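Local coordinates for putative nucleoprotein (Infectious salmon anemia virus, PDB 4EWC), which encapsidates the negative-strand viral RNA, protecting it from nucleases and forming the ribonucleoprotein that serves as template for transcription and replication, at residues G177-E189 and N258-D272. Residues are numbered along the deposited sequence; the frame is centred on the assembly and turned at random.
Sequences GQAIMRILALADE and NQCMALIMKSVLSAD. Unlike the reference sequence in segment 177-189: M181 (reference Ile).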
loop_
_atom_site.group_PDB
_atom_site.type_symbol
_atom_site.label_atom_id
_atom_site.label_comp_id
_atom_site.label_asym_id
_atom_site.label_seq_id
_atom_site.Cartn_x
_atom_site.Cartn_y
_atom_site.Cartn_z
ATOM N N GLY A 177 -0.147 31.056 0.844
ATOM C CA GLY A 177 -1.547 30.814 0.567
ATOM C C GLY A 177 -2.327 30.340 1.797
ATOM O O GLY A 177 -3.391 30.873 2.113
ATOM N N GLN A 178 -1.802 29.326 2.480
ATOM C CA GLN A 178 -2.365 28.870 3.753
ATOM C C GLN A 178 -2.537 30.011 4.738
ATOM O O GLN A 178 -3.577 30.145 5.385
ATOM C CB GLN A 178 -1.437 27.847 4.402
ATOM C CG GLN A 178 -1.232 26.602 3.593
ATOM C CD GLN A 178 -2.531 25.897 3.324
ATOM O OE1 GLN A 178 -3.128 25.324 4.232
ATOM N NE2 GLN A 178 -2.982 25.930 2.057
ATOM N N ALA A 179 -1.488 30.817 4.855
ATOM C CA ALA A 179 -1.476 31.933 5.785
ATOM C C ALA A 179 -2.564 32.957 5.447
ATOM O O ALA A 179 -3.208 33.503 6.342
ATOM C CB ALA A 179 -0.102 32.577 5.806
ATOM N N ILE A 180 -2.766 33.201 4.155
ATOM C CA ILE A 180 -3.759 34.161 3.682
ATOM C C ILE A 180 -5.197 33.729 4.044
ATOM O O ILE A 180 -5.978 34.519 4.576
ATOM C CB ILE A 180 -3.562 34.434 2.162
ATOM C CG1 ILE A 180 -2.332 35.338 1.970
ATOM C CG2 ILE A 180 -4.784 35.059 1.527
ATOM C CD1 ILE A 180 -1.770 35.373 0.553
HETATM N N MSE A 181 -5.540 32.469 3.795
HETATM C CA MSE A 181 -6.859 31.975 4.183
HETATM C C MSE A 181 -7.088 32.003 5.706
HETATM O O MSE A 181 -8.200 32.258 6.167
HETATM C CB MSE A 181 -7.100 30.548 3.673
HETATM C CG MSE A 181 -7.298 30.395 2.204
HETATM SE SE MSE A 181 -8.656 31.613 1.446
HETATM C CE MSE A 181 -10.193 31.317 2.586
ATOM N N ARG A 182 -6.047 31.707 6.473
ATOM C CA ARG A 182 -6.179 31.640 7.921
ATOM C C ARG A 182 -6.438 33.028 8.460
ATOM O O ARG A 182 -7.275 33.218 9.345
ATOM C CB ARG A 182 -4.925 31.041 8.566
ATOM C CG ARG A 182 -4.851 29.534 8.492
ATOM C CD ARG A 182 -3.536 29.025 9.075
ATOM N NE ARG A 182 -3.258 27.636 8.689
ATOM C CZ ARG A 182 -3.715 26.561 9.339
ATOM N NH1 ARG A 182 -4.481 26.704 10.418
ATOM N NH2 ARG A 182 -3.406 25.337 8.914
ATOM N N ILE A 183 -5.714 33.999 7.917
ATOM C CA ILE A 183 -5.904 35.383 8.317
ATOM C C ILE A 183 -7.256 35.901 7.827
ATOM O O ILE A 183 -7.940 36.665 8.515
ATOM C CB ILE A 183 -4.731 36.276 7.861
ATOM C CG1 ILE A 183 -4.746 37.598 8.610
ATOM C CG2 ILE A 183 -4.737 36.506 6.380
ATOM C CD1 ILE A 183 -4.478 37.425 10.076
ATOM N N LEU A 184 -7.652 35.452 6.643
ATOM C CA LEU A 184 -8.944 35.831 6.098
ATOM C C LEU A 184 -10.049 35.338 7.010
ATOM O O LEU A 184 -10.920 36.107 7.404
ATOM C CB LEU A 184 -9.126 35.254 4.703
ATOM C CG LEU A 184 -10.496 35.440 4.043
ATOM C CD1 LEU A 184 -11.088 36.817 4.295
ATOM C CD2 LEU A 184 -10.360 35.210 2.561
ATOM N N ALA A 185 -10.004 34.049 7.334
ATOM C CA ALA A 185 -10.964 33.462 8.260
ATOM C C ALA A 185 -10.985 34.260 9.563
ATOM O O ALA A 185 -12.049 34.573 10.101
ATOM C CB ALA A 185 -10.632 32.005 8.524
ATOM N N LEU A 186 -9.803 34.608 10.051
ATOM C CA LEU A 186 -9.683 35.461 11.227
ATOM C C LEU A 186 -10.391 36.823 11.087
ATOM O O LEU A 186 -11.137 37.225 11.975
ATOM C CB LEU A 186 -8.204 35.666 11.571
ATOM C CG LEU A 186 -7.951 36.457 12.853
ATOM C CD1 LEU A 186 -8.674 35.821 14.017
ATOM C CD2 LEU A 186 -6.471 36.534 13.145
ATOM N N ALA A 187 -10.152 37.523 9.976
ATOM C CA ALA A 187 -10.774 38.828 9.736
ATOM C C ALA A 187 -12.301 38.747 9.653
ATOM O O ALA A 187 -13.024 39.567 10.219
ATOM C CB ALA A 187 -10.218 39.458 8.465
ATOM N N ASP A 188 -12.788 37.750 8.931
ATOM C CA ASP A 188 -14.223 37.552 8.779
ATOM C C ASP A 188 -14.926 37.224 10.108
ATOM O O ASP A 188 -16.135 37.326 10.210
ATOM C CB ASP A 188 -14.493 36.459 7.746
ATOM C CG ASP A 188 -15.935 36.404 7.329
ATOM O OD1 ASP A 188 -16.536 37.474 7.119
ATOM O OD2 ASP A 188 -16.486 35.289 7.213
ATOM N N GLU A 189 -14.156 36.845 11.129
ATOM C CA GLU A 189 -14.708 36.548 12.462
ATOM C C GLU A 189 -14.692 37.766 13.395
ATOM O O GLU A 189 -15.020 38.891 12.991
ATOM C CB GLU A 189 -13.955 35.369 13.109
ATOM N N ASN A 258 -20.548 31.899 4.008
ATOM C CA ASN A 258 -20.201 30.944 5.041
ATOM C C ASN A 258 -20.147 29.479 4.568
ATOM O O ASN A 258 -19.268 28.722 4.978
ATOM C CB ASN A 258 -21.083 31.134 6.278
ATOM C CG ASN A 258 -20.875 32.496 6.928
ATOM O OD1 ASN A 258 -19.882 33.167 6.656
ATOM N ND2 ASN A 258 -21.805 32.909 7.780
ATOM N N GLN A 259 -21.049 29.077 3.686
ATOM C CA GLN A 259 -20.967 27.729 3.130
ATOM C C GLN A 259 -19.652 27.514 2.366
ATOM O O GLN A 259 -18.980 26.505 2.557
ATOM C CB GLN A 259 -22.165 27.442 2.216
ATOM C CG GLN A 259 -23.475 27.336 2.938
ATOM C CD GLN A 259 -24.638 27.111 1.986
ATOM O OE1 GLN A 259 -24.813 27.855 1.024
ATOM N NE2 GLN A 259 -25.438 26.087 2.248
ATOM N N CYS A 260 -19.306 28.471 1.510
ATOM C CA CYS A 260 -18.052 28.456 0.769
ATOM C C CYS A 260 -16.818 28.467 1.675
ATOM O O CYS A 260 -15.843 27.733 1.453
ATOM C CB CYS A 260 -17.998 29.669 -0.182
ATOM S SG CYS A 260 -19.267 29.661 -1.507
HETATM N N MSE A 261 -16.860 29.299 2.706
HETATM C CA MSE A 261 -15.751 29.349 3.651
HETATM C C MSE A 261 -15.619 28.015 4.418
HETATM O O MSE A 261 -14.530 27.552 4.666
HETATM C CB MSE A 261 -15.886 30.564 4.571
HETATM C CG MSE A 261 -15.598 31.877 3.858
HETATM SE SE MSE A 261 -13.658 31.985 3.419
HETATM C CE MSE A 261 -12.983 32.056 5.218
ATOM N N ALA A 262 -16.737 27.379 4.727
ATOM C CA ALA A 262 -16.691 26.051 5.308
ATOM C C ALA A 262 -16.026 25.033 4.377
ATOM O O ALA A 262 -15.243 24.195 4.824
ATOM C CB ALA A 262 -18.094 25.578 5.709
ATOM N N LEU A 263 -16.319 25.112 3.085
ATOM C CA LEU A 263 -15.780 24.153 2.125
ATOM C C LEU A 263 -14.288 24.358 1.934
ATOM O O LEU A 263 -13.509 23.392 1.866
ATOM C CB LEU A 263 -16.515 24.255 0.786
ATOM C CG LEU A 263 -17.970 23.785 0.850
ATOM C CD1 LEU A 263 -18.718 24.088 -0.450
ATOM C CD2 LEU A 263 -17.997 22.296 1.142
ATOM N N ILE A 264 -13.908 25.629 1.850
ATOM C CA ILE A 264 -12.507 26.023 1.694
ATOM C C ILE A 264 -11.686 25.840 2.987
ATOM O O ILE A 264 -10.552 25.349 2.966
ATOM C CB ILE A 264 -12.419 27.480 1.175
ATOM C CG1 ILE A 264 -13.223 27.597 -0.120
ATOM C CG2 ILE A 264 -10.986 27.914 0.936
ATOM C CD1 ILE A 264 -13.280 29.013 -0.701
HETATM N N MSE A 265 -12.258 26.223 4.121
HETATM C CA MSE A 265 -11.560 25.974 5.381
HETATM C C MSE A 265 -11.356 24.480 5.657
HETATM O O MSE A 265 -10.301 24.108 6.157
HETATM C CB MSE A 265 -12.152 26.762 6.573
HETATM C CG MSE A 265 -12.052 28.301 6.429
HETATM SE SE MSE A 265 -10.239 29.025 6.084
HETATM C CE MSE A 265 -9.847 28.476 4.276
ATOM N N LYS A 266 -12.325 23.639 5.282
ATOM C CA LYS A 266 -12.135 22.193 5.367
ATOM C C LYS A 266 -10.867 21.734 4.646
ATOM O O LYS A 266 -10.124 20.886 5.140
ATOM C CB LYS A 266 -13.342 21.393 4.869
ATOM C CG LYS A 266 -13.190 19.875 5.045
ATOM C CD LYS A 266 -14.428 19.079 4.605
ATOM C CE LYS A 266 -14.269 17.557 4.821
ATOM N NZ LYS A 266 -14.186 17.191 6.254
ATOM N N SER A 267 -10.596 22.311 3.485
ATOM C CA SER A 267 -9.421 21.915 2.725
ATOM C C SER A 267 -8.133 22.428 3.377
ATOM O O SER A 267 -7.194 21.671 3.592
ATOM C CB SER A 267 -9.541 22.385 1.296
ATOM O OG SER A 267 -10.556 21.696 0.621
ATOM N N VAL A 268 -8.110 23.709 3.715
ATOM C CA VAL A 268 -6.896 24.361 4.205
ATOM C C VAL A 268 -6.460 23.785 5.543
ATOM O O VAL A 268 -5.263 23.556 5.792
ATOM C CB VAL A 268 -7.114 25.888 4.358
ATOM C CG1 VAL A 268 -6.186 26.485 5.387
ATOM C CG2 VAL A 268 -6.968 26.574 3.025
ATOM N N LEU A 269 -7.449 23.522 6.396
ATOM C CA LEU A 269 -7.185 23.083 7.753
ATOM C C LEU A 269 -6.909 21.586 7.856
ATOM O O LEU A 269 -6.435 21.128 8.886
ATOM C CB LEU A 269 -8.362 23.426 8.657
ATOM C CG LEU A 269 -8.612 24.902 8.866
ATOM C CD1 LEU A 269 -9.785 25.062 9.804
ATOM C CD2 LEU A 269 -7.380 25.594 9.403
ATOM N N SER A 270 -7.212 20.822 6.811
ATOM C CA SER A 270 -7.054 19.374 6.900
ATOM C C SER A 270 -5.583 18.946 7.022
ATOM O O SER A 270 -5.282 17.852 7.492
ATOM C CB SER A 270 -7.778 18.641 5.754
ATOM O OG SER A 270 -7.271 19.013 4.488
ATOM N N ALA A 271 -4.666 19.831 6.647
ATOM C CA ALA A 271 -3.244 19.536 6.770
ATOM C C ALA A 271 -2.826 19.539 8.227
ATOM O O ALA A 271 -1.920 18.802 8.618
ATOM C CB ALA A 271 -2.409 20.520 5.970
ATOM N N ASP A 272 -3.488 20.348 9.046
ATOM C CA ASP A 272 -3.216 20.335 10.484
ATOM C C ASP A 272 -3.574 19.015 11.118
ATOM O O ASP A 272 -2.902 18.562 12.045
ATOM C CB ASP A 272 -3.966 21.446 11.200
ATOM C CG ASP A 272 -3.715 22.806 10.578
ATOM O OD1 ASP A 272 -2.733 22.961 9.802
ATOM O OD2 ASP A 272 -4.512 23.730 10.873
HETATM O O HOH W 1 -18.260 34.534 4.830
#
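M181 packs against M261, I264, M265 and V268 at the apolar centre of this contact. M181 is a knob in a hole made by those four residues of 258-272. It is a selenomethionine, as are M261 and M265, and position 181 is Ile in the reference sequence. Its chain bends at chi2 and chi3 (-51° and -52°), which folds the methyl CE in among the hole residues. CE of M181 lies 3.6 Å from SE of M261 and 3.9 Å from CG2 of I264. CE of M265 packs against both CB and CE of M181. CG of M181 rests 3.9 Å from CG2 of V268. Toward the other end, CB of A185 packs against M265, 3.9 Å from its SE, and also meets CE of M261.

The two segments lie on helices 174-188 and 253-269, which belong to the alpha-helical body of the nucleoprotein. The axes of 177-188 and 258-269 come within 10.4 Å. Their N-to-C directions make an angle of 135°, a steep crossing. I394 of helix 394-402 also touches M181 and V268.

Charged groups close one end. R182 extends from CG to NE and meets D272 from the opposite direction, with the two flat groups nearly coplanar. NH1 and NH2 of R182 both donate to OD2 of D272, at 3.0 Å and 2.8 Å, on its syn lone pair. A weak bond from NH2 reaches OD1. CD2 of L269 lies obliquely against the guanidinium, 3.3 Å from NH1 of R182.

At the far end, one water donates to both OD2 of D188 and OD1 of N258. D188 also forms a salt bridge with R234 and a hydrogen bond with Y304.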